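Local coordinates for protein lysine specific cysteine protease (Porphyromonas gingivalis, PDB 3KM5) that cleaves proteins after lysine as a secreted virulence protease, this piece being its K2 cleaved adhesin domain, a calcium-binding unit of a type haemolytic in vitro, at residues Q31-W43 and H47-N59. Sequence-based numbering, arbitrary orientation. Where two conformers were deposited one is given.
With CA (calcium ion), chain D; CA (calcium ion), chain C; NO3 (nitrate ion), chain F.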
ATOM      1  N   GLN A  31       3.003 -10.349  -9.380  1.00  9.50           N
ATOM      2  CA  GLN A  31       3.498  -9.617  -8.204  1.00  8.32           C
ATOM      3  C   GLN A  31       2.476  -8.546  -7.828  1.00  9.02           C
ATOM      4  O   GLN A  31       1.989  -7.805  -8.698  1.00 10.52           O
ATOM      5  CB  GLN A  31       4.872  -8.989  -8.492  1.00  8.94           C
ATOM      6  CG  GLN A  31       5.905 -10.096  -8.887  1.00 10.67           C
ATOM      7  CD  GLN A  31       7.309  -9.641  -9.141  1.00 19.09           C
ATOM      8  OE1 GLN A  31       7.862  -9.866 -10.221  1.00 30.12           O
ATOM      9  NE2 GLN A  31       7.912  -9.026  -8.149  1.00 17.01           N
ATOM     10  N   GLY A  32       2.105  -8.479  -6.538  1.00  8.28           N
ATOM     11  CA  GLY A  32       1.067  -7.574  -6.150  1.00 10.07           C
ATOM     12  C   GLY A  32       1.220  -7.198  -4.696  1.00 10.18           C
ATOM     13  O   GLY A  32       2.332  -7.233  -4.150  1.00  9.79           O
ATOM     14  N   TRP A  33       0.100  -6.803  -4.093  1.00  9.53           N
ATOM     15  CA  TRP A  33       0.093  -6.400  -2.688  1.00 10.08           C
ATOM     16  C   TRP A  33       0.221  -7.600  -1.750  1.00 11.15           C
ATOM     17  O   TRP A  33      -0.535  -8.569  -1.877  1.00 11.04           O
ATOM     18  CB  TRP A  33      -1.198  -5.672  -2.371  1.00 10.24           C
ATOM     19  CG  TRP A  33      -1.323  -4.298  -2.966  1.00  8.35           C
ATOM     20  CD1 TRP A  33      -1.988  -3.976  -4.096  1.00  9.97           C
ATOM     21  CD2 TRP A  33      -0.819  -3.058  -2.437  1.00  7.91           C
ATOM     22  NE1 TRP A  33      -1.943  -2.639  -4.313  1.00  7.69           N
ATOM     23  CE2 TRP A  33      -1.205  -2.034  -3.325  1.00  8.25           C
ATOM     24  CE3 TRP A  33      -0.040  -2.725  -1.332  1.00  9.21           C
ATOM     25  CZ2 TRP A  33      -0.919  -0.686  -3.072  1.00  9.69           C
ATOM     26  CZ3 TRP A  33       0.274  -1.394  -1.107  1.00  8.04           C
ATOM     27  CH2 TRP A  33      -0.146  -0.398  -1.992  1.00  9.00           C
ATOM     28  N   LEU A  34       1.168  -7.524  -0.817  1.00  9.40           N
ATOM     29  CA  LEU A  34       1.415  -8.586   0.157  1.00  9.93           C
ATOM     30  C   LEU A  34       1.617  -7.978   1.535  1.00 10.00           C
ATOM     31  O   LEU A  34       2.255  -6.931   1.670  1.00  9.30           O
ATOM     32  CB  LEU A  34       2.698  -9.367  -0.166  1.00 13.31           C
ATOM     33  CG  LEU A  34       2.755 -10.244  -1.422  1.00 13.45           C
ATOM     34  CD1 LEU A  34       4.166 -10.798  -1.525  1.00 19.01           C
ATOM     35  CD2 LEU A  34       1.759 -11.375  -1.356  1.00 19.09           C
ATOM     36  N   CYS A  35       1.170  -8.684   2.562  1.00  9.53           N
ATOM     37  CA  CYS A  35       1.519  -8.354   3.927  1.00 10.76           C
ATOM     38  C   CYS A  35       2.978  -8.710   4.164  1.00  8.31           C
ATOM     39  O   CYS A  35       3.444  -9.737   3.690  1.00 10.88           O
ATOM     40  CB  CYS A  35       0.644  -9.160   4.872  1.00  9.34           C
ATOM     41  SG  CYS A  35       1.112  -9.105   6.639  1.00 14.02           S
ATOM     42  N   LEU A  36       3.703  -7.807   4.818  1.00 10.07           N
ATOM     43  CA  LEU A  36       5.077  -8.049   5.274  1.00 10.03           C
ATOM     44  C   LEU A  36       5.150  -7.866   6.782  1.00 12.04           C
ATOM     45  O   LEU A  36       4.487  -6.973   7.329  1.00 11.93           O
ATOM     46  CB  LEU A  36       6.053  -7.065   4.665  1.00 12.55           C
ATOM     47  CG  LEU A  36       6.079  -6.966   3.145  1.00 14.34           C
ATOM     48  CD1 LEU A  36       7.088  -5.884   2.721  1.00 15.36           C
ATOM     49  CD2 LEU A  36       6.334  -8.322   2.454  1.00 14.88           C
ATOM     50  N   SER A  37       5.959  -8.706   7.448  1.00 12.46           N
ATOM     51  CA  SER A  37       6.232  -8.563   8.873  1.00 14.06           C
ATOM     52  C   SER A  37       7.684  -8.195   9.160  1.00 15.15           C
ATOM     53  O   SER A  37       8.608  -8.771   8.565  1.00 15.50           O
ATOM     54  CB  SER A  37       5.941  -9.868   9.598  1.00 15.93           C
ATOM     55  OG  SER A  37       6.321  -9.732  10.961  1.00 21.44           O
ATOM     56  N   SER A  38       7.879  -7.249  10.065  1.00 13.41           N
ATOM     57  CA  SER A  38       9.207  -6.869  10.532  1.00 15.14           C
ATOM     58  C   SER A  38       9.930  -8.017  11.243  1.00 18.10           C
ATOM     59  O   SER A  38      11.152  -7.970  11.396  1.00 21.26           O
ATOM     60  CB  SER A  38       9.127  -5.664  11.482  1.00 15.32           C
ATOM     61  OG  SER A  38       8.334  -6.015  12.614  1.00 21.00           O
ATOM     62  N   GLY A  39       9.180  -9.010  11.709  1.00 18.32           N
ATOM     63  CA  GLY A  39       9.778 -10.222  12.295  1.00 23.23           C
ATOM     64  C   GLY A  39      10.366 -11.164  11.244  1.00 27.83           C
ATOM     65  O   GLY A  39      11.035 -12.142  11.594  1.00 30.60           O
ATOM     66  N   GLN A  40      10.115 -10.895   9.959  1.00 24.53           N
ATOM     67  CA  GLN A  40      10.654 -11.707   8.860  1.00 24.85           C
ATOM     68  C   GLN A  40      11.665 -10.966   7.984  1.00 26.83           C
ATOM     69  O   GLN A  40      12.547 -11.597   7.391  1.00 28.67           O
ATOM     70  CB  GLN A  40       9.527 -12.267   7.979  1.00 26.61           C
ATOM     71  CG  GLN A  40       8.647 -13.294   8.679  1.00 29.81           C
ATOM     72  CD  GLN A  40       9.422 -14.503   9.177  1.00 37.32           C
ATOM     73  OE1 GLN A  40       9.345 -14.858  10.353  1.00 44.59           O
ATOM     74  NE2 GLN A  40      10.187 -15.125   8.288  1.00 42.42           N
ATOM     75  N   LEU A  41      11.548  -9.641   7.900  1.00 23.67           N
ATOM     76  CA  LEU A  41      12.456  -8.838   7.088  1.00 23.40           C
ATOM     77  C   LEU A  41      13.189  -7.870   7.981  1.00 24.29           C
ATOM     78  O   LEU A  41      12.573  -7.002   8.612  1.00 22.10           O
ATOM     79  CB  LEU A  41      11.690  -8.060   6.025  1.00 25.88           C
ATOM     80  CG  LEU A  41      11.032  -8.883   4.927  1.00 24.23           C
ATOM     81  CD1 LEU A  41      10.190  -7.911   4.097  1.00 16.05           C
ATOM     82  CD2 LEU A  41      12.041  -9.589   4.061  1.00 22.95           C
ATOM     83  N   ASP A  42      14.512  -8.017   8.045  1.00 24.72           N
ATOM     84  CA  ASP A  42      15.319  -7.177   8.919  1.00 24.78           C
ATOM     85  C   ASP A  42      15.178  -5.698   8.568  1.00 23.43           C
ATOM     86  O   ASP A  42      15.176  -4.849   9.464  1.00 27.76           O
ATOM     87  CB  ASP A  42      16.798  -7.599   8.879  1.00 26.38           C
ATOM     88  N   TRP A  43      15.021  -5.391   7.275  1.00 19.02           N
ATOM     89  CA  TRP A  43      14.986  -3.996   6.795  1.00 16.44           C
ATOM     90  C   TRP A  43      13.709  -3.229   7.142  1.00 15.22           C
ATOM     91  O   TRP A  43      13.696  -2.020   7.161  1.00 16.21           O
ATOM     92  CB  TRP A  43      15.256  -3.892   5.280  1.00 14.80           C
ATOM     93  CG  TRP A  43      14.276  -4.558   4.321  1.00 12.05           C
ATOM     94  CD1 TRP A  43      14.412  -5.789   3.756  1.00 14.04           C
ATOM     95  CD2 TRP A  43      13.054  -4.008   3.793  1.00 12.45           C
ATOM     96  NE1 TRP A  43      13.349  -6.049   2.915  1.00 16.06           N
ATOM     97  CE2 TRP A  43      12.507  -4.965   2.921  1.00 15.03           C
ATOM     98  CE3 TRP A  43      12.374  -2.800   3.978  1.00 13.41           C
ATOM     99  CZ2 TRP A  43      11.304  -4.742   2.230  1.00 15.97           C
ATOM    100  CZ3 TRP A  43      11.193  -2.575   3.280  1.00 15.42           C
ATOM    101  CH2 TRP A  43      10.670  -3.543   2.425  1.00 15.35           C
ATOM    102  N   HIS A  47       4.589   0.887  10.756  1.00  9.55           N
ATOM    103  CA  HIS A  47       4.148   2.118  11.406  1.00 10.07           C
ATOM    104  C   HIS A  47       3.597   1.780  12.794  1.00 11.07           C
ATOM    105  O   HIS A  47       3.858   2.474  13.781  1.00 13.57           O
ATOM    106  CB  HIS A  47       3.045   2.803  10.620  1.00 10.44           C
ATOM    107  CG  HIS A  47       2.581   4.071  11.242  1.00 11.60           C
ATOM    108  ND1 HIS A  47       1.340   4.223  11.811  1.00 13.14           N
ATOM    109  CD2 HIS A  47       3.218   5.257  11.394  1.00 12.77           C
ATOM    110  CE1 HIS A  47       1.236   5.436  12.322  1.00 12.52           C
ATOM    111  NE2 HIS A  47       2.350   6.095  12.053  1.00 14.91           N
ATOM    112  N   GLY A  48       2.807   0.711  12.842  1.00 11.80           N
ATOM    113  CA  GLY A  48       2.318   0.173  14.098  1.00 11.47           C
ATOM    114  C   GLY A  48       2.451  -1.335  14.147  1.00 10.15           C
ATOM    115  O   GLY A  48       2.314  -2.014  13.153  1.00 11.57           O
ATOM    116  N   GLY A  49       2.727  -1.907  15.323  1.00 12.94           N
ATOM    117  CA  GLY A  49       2.915  -3.350  15.407  1.00 12.44           C
ATOM    118  C   GLY A  49       4.051  -3.864  14.550  1.00 10.62           C
ATOM    119  O   GLY A  49       5.059  -3.159  14.409  1.00 12.73           O
ATOM    120  N   SER A  50       3.896  -5.078  14.007  1.00 10.79           N
ATOM    121  CA  SER A  50       4.955  -5.670  13.191  0.50 13.55           C
ATOM    122  C   SER A  50       4.639  -5.699  11.706  1.00 11.18           C
ATOM    123  O   SER A  50       5.550  -5.865  10.884  1.00 11.20           O
ATOM    124  CB  SER A  50       5.307  -7.087  13.657  0.50 16.23           C
ATOM    125  OG  SER A  50       4.260  -8.005  13.403  0.50 18.88           O
ATOM    126  N   ASN A  51       3.369  -5.519  11.345  1.00  9.35           N
ATOM    127  CA  ASN A  51       2.934  -5.772   9.963  1.00 11.40           C
ATOM    128  C   ASN A  51       2.529  -4.542   9.148  1.00 10.57           C
ATOM    129  O   ASN A  51       1.944  -3.595   9.643  1.00  8.89           O
ATOM    130  CB  ASN A  51       1.752  -6.742   9.975  1.00 10.31           C
ATOM    131  CG  ASN A  51       2.151  -8.177  10.399  1.00 10.14           C
ATOM    132  OD1 ASN A  51       3.292  -8.422  10.747  1.00 12.44           O
ATOM    133  ND2 ASN A  51       1.226  -9.092  10.341  1.00 12.30           N
ATOM    134  N   VAL A  52       2.834  -4.616   7.871  1.00  9.15           N
ATOM    135  CA  VAL A  52       2.343  -3.624   6.880  1.00  9.33           C
ATOM    136  C   VAL A  52       1.778  -4.359   5.676  1.00  7.33           C
ATOM    137  O   VAL A  52       1.857  -5.572   5.606  1.00  8.44           O
ATOM    138  CB  VAL A  52       3.508  -2.716   6.407  1.00  8.68           C
ATOM    139  CG1 VAL A  52       4.184  -2.051   7.639  1.00  8.77           C
ATOM    140  CG2 VAL A  52       4.495  -3.547   5.585  1.00  8.67           C
ATOM    141  N   VAL A  53       1.245  -3.621   4.701  1.00  7.90           N
ATOM    142  CA  VAL A  53       1.019  -4.183   3.360  1.00  6.81           C
ATOM    143  C   VAL A  53       1.977  -3.466   2.372  1.00  7.58           C
ATOM    144  O   VAL A  53       2.328  -2.292   2.592  1.00  8.81           O
ATOM    145  CB  VAL A  53      -0.463  -4.095   2.951  1.00  8.84           C
ATOM    146  CG1 VAL A  53      -0.870  -2.648   2.599  1.00  7.73           C
ATOM    147  CG2 VAL A  53      -0.820  -5.105   1.834  1.00  9.04           C
ATOM    148  N   SER A  54       2.379  -4.152   1.301  1.00  9.45           N
ATOM    149  CA  SER A  54       3.476  -3.665   0.440  1.00  8.12           C
ATOM    150  C   SER A  54       3.155  -3.970  -1.001  1.00  8.79           C
ATOM    151  O   SER A  54       2.490  -4.952  -1.306  1.00  9.62           O
ATOM    152  CB  SER A  54       4.775  -4.399   0.803  1.00  9.97           C
ATOM    153  OG  SER A  54       4.699  -5.776   0.436  1.00 11.07           O
ATOM    154  N   SER A  55       3.683  -3.120  -1.879  1.00  7.90           N
ATOM    155  CA  SER A  55       3.701  -3.359  -3.314  1.00  8.58           C
ATOM    156  C   SER A  55       5.018  -2.772  -3.876  1.00  8.16           C
ATOM    157  O   SER A  55       5.461  -1.709  -3.485  1.00  8.28           O
ATOM    158  CB  SER A  55       2.469  -2.726  -3.976  1.00  7.68           C
ATOM    159  OG  SER A  55       2.510  -2.912  -5.403  1.00  8.76           O
ATOM    160  N   PHE A  56       5.648  -3.521  -4.747  1.00  8.53           N
ATOM    161  CA  PHE A  56       6.987  -3.194  -5.240  1.00  8.94           C
ATOM    162  C   PHE A  56       7.007  -2.698  -6.701  1.00  9.96           C
ATOM    163  O   PHE A  56       6.306  -3.220  -7.585  1.00 10.76           O
ATOM    164  CB  PHE A  56       7.906  -4.424  -5.086  1.00 11.01           C
ATOM    165  CG  PHE A  56       8.194  -4.744  -3.660  1.00  9.45           C
ATOM    166  CD1 PHE A  56       9.339  -4.283  -3.050  1.00 11.12           C
ATOM    167  CD2 PHE A  56       7.284  -5.438  -2.886  1.00 10.93           C
ATOM    168  CE1 PHE A  56       9.602  -4.562  -1.742  1.00 10.89           C
ATOM    169  CE2 PHE A  56       7.528  -5.728  -1.570  1.00 14.12           C
ATOM    170  CZ  PHE A  56       8.689  -5.270  -0.974  1.00 12.03           C
ATOM    171  N   SER A  57       7.855  -1.706  -6.990  1.00 10.31           N
ATOM    172  CA  SER A  57       8.244  -1.401  -8.374  1.00 11.63           C
ATOM    173  C   SER A  57       9.678  -1.865  -8.638  1.00 13.88           C
ATOM    174  O   SER A  57      10.138  -1.727  -9.785  1.00 13.04           O
ATOM    175  CB  SER A  57       8.076   0.066  -8.698  1.00 10.85           C
ATOM    176  OG  SER A  57       8.940   0.875  -7.954  1.00  9.56           O
ATOM    177  N   TRP A  58      10.377  -2.361  -7.614  1.00 11.34           N
ATOM    178  CA  TRP A  58      11.644  -3.120  -7.756  1.00 12.89           C
ATOM    179  C   TRP A  58      11.657  -4.149  -6.651  1.00 16.45           C
ATOM    180  O   TRP A  58      11.551  -3.790  -5.471  1.00 15.26           O
ATOM    181  CB  TRP A  58      12.899  -2.244  -7.618  1.00 14.54           C
ATOM    182  CG  TRP A  58      14.174  -3.033  -7.878  1.00 17.04           C
ATOM    183  CD1 TRP A  58      14.802  -3.207  -9.093  1.00 19.71           C
ATOM    184  CD2 TRP A  58      14.919  -3.797  -6.929  1.00 13.97           C
ATOM    185  NE1 TRP A  58      15.909  -4.011  -8.936  1.00 21.02           N
ATOM    186  CE2 TRP A  58      16.003  -4.393  -7.627  1.00 21.81           C
ATOM    187  CE3 TRP A  58      14.791  -4.032  -5.557  1.00 20.61           C
ATOM    188  CZ2 TRP A  58      16.948  -5.206  -6.990  1.00 22.67           C
ATOM    189  CZ3 TRP A  58      15.729  -4.835  -4.924  1.00 26.15           C
ATOM    190  CH2 TRP A  58      16.792  -5.419  -5.642  1.00 16.91           C
ATOM    191  N   ASN A  59      11.881  -5.415  -6.996  1.00 18.16           N
ATOM    192  CA  ASN A  59      11.980  -6.481  -5.991  1.00 20.15           C
ATOM    193  C   ASN A  59      12.844  -7.592  -6.584  1.00 19.47           C
ATOM    194  O   ASN A  59      12.336  -8.562  -7.130  1.00 20.12           O
ATOM    195  CB  ASN A  59      10.586  -6.996  -5.596  1.00 17.70           C
ATOM    196  CG  ASN A  59      10.629  -8.099  -4.554  1.00 21.36           C
ATOM    197  OD1 ASN A  59      11.604  -8.242  -3.822  1.00 22.58           O
ATOM    198  ND2 ASN A  59       9.554  -8.858  -4.461  1.00 23.06           N
TER
HETATM  199 CA    CA D2012       0.700  -2.548  11.365  1.00  9.22          CA
HETATM  200 CA    CA C2011       1.606  -6.738 -10.669  1.00  9.01          CA
HETATM  201  N   NO3 F2021       3.097 -11.185  -4.954  1.00 18.93           N
HETATM  202  O1  NO3 F2021       1.731 -10.938  -5.039  1.00 27.36           O
HETATM  203  O2  NO3 F2021       3.995 -10.139  -4.869  1.00 29.80           O
HETATM  204  O3  NO3 F2021       3.612 -12.507  -4.948  1.00 22.15           O
HETATM  205  O   HOH W   1       6.884  -8.152  -5.629  1.00 23.23           O
HETATM  206  O   HOH W   2       4.662  -6.370  -5.361  1.00 11.18           O
HETATM  207  O   HOH W   3       4.409  -7.240  -2.113  1.00 14.25           O
HETATM  208  O   HOH W   4       7.712  -3.158  13.210  1.00 16.84           O
HETATM  209  O   HOH W   5       3.662  -5.440 -10.411  1.00 10.00           O
HETATM  210  O   HOH W   6      -0.549  -1.215  12.862  1.00 11.33           O
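Leu36 reaches across to Val52 and Ser54, starting with Leu36 CB, which meets Val52 CG2 at 4.0 Å. With CG anti to the carbonyl carbon (chi1 -55°), the chain then turns along the neighbouring strand, where CG and both methyls, CD1 and CD2, come against Ser54 OG; Leu36 CD1 sits only 3.4 Å from Ser54 CB, tighter than normal van der Waals contact, and the same methyl also touches Phe56 CZ, at the edge of that ring. That same Ser54 hydroxyl donates to Leu34 O (Ser54 OG to Leu34 O 3.0 Å) and accepts from a water that also bonds Gly32 O. Leu34 O is thereby gripped twice, since Ser54 N and Ser54 OG arrive from opposite faces of its carbonyl plane. Paired N-H and C=O groups of Leu34 with Ser54 and of Leu36 with Val52 identify an antiparallel ladder, part of the jelly-roll domain; strand 51-56 pairs on its other side with strand 168-177. On the face opposite Leu36, Ser55 CB stands 3.6 Å from the centroid of the Trp33 six-membered ring, 10° off its normal, a CH-pi contact. Trp33 also touches Phe158 and Leu69 of the second sheet, so this ring bridges the two sheets. Beyond the ladder, Ser38 N bonds Ser50 O nearly straight (2.8 Å, 172°). Next to Ser50, Asn51 O binds a calcium ion at 2.4 Å; Gly48 O is another ligand, with Thr8, Glu10 and Asp172 completing the protein ligands.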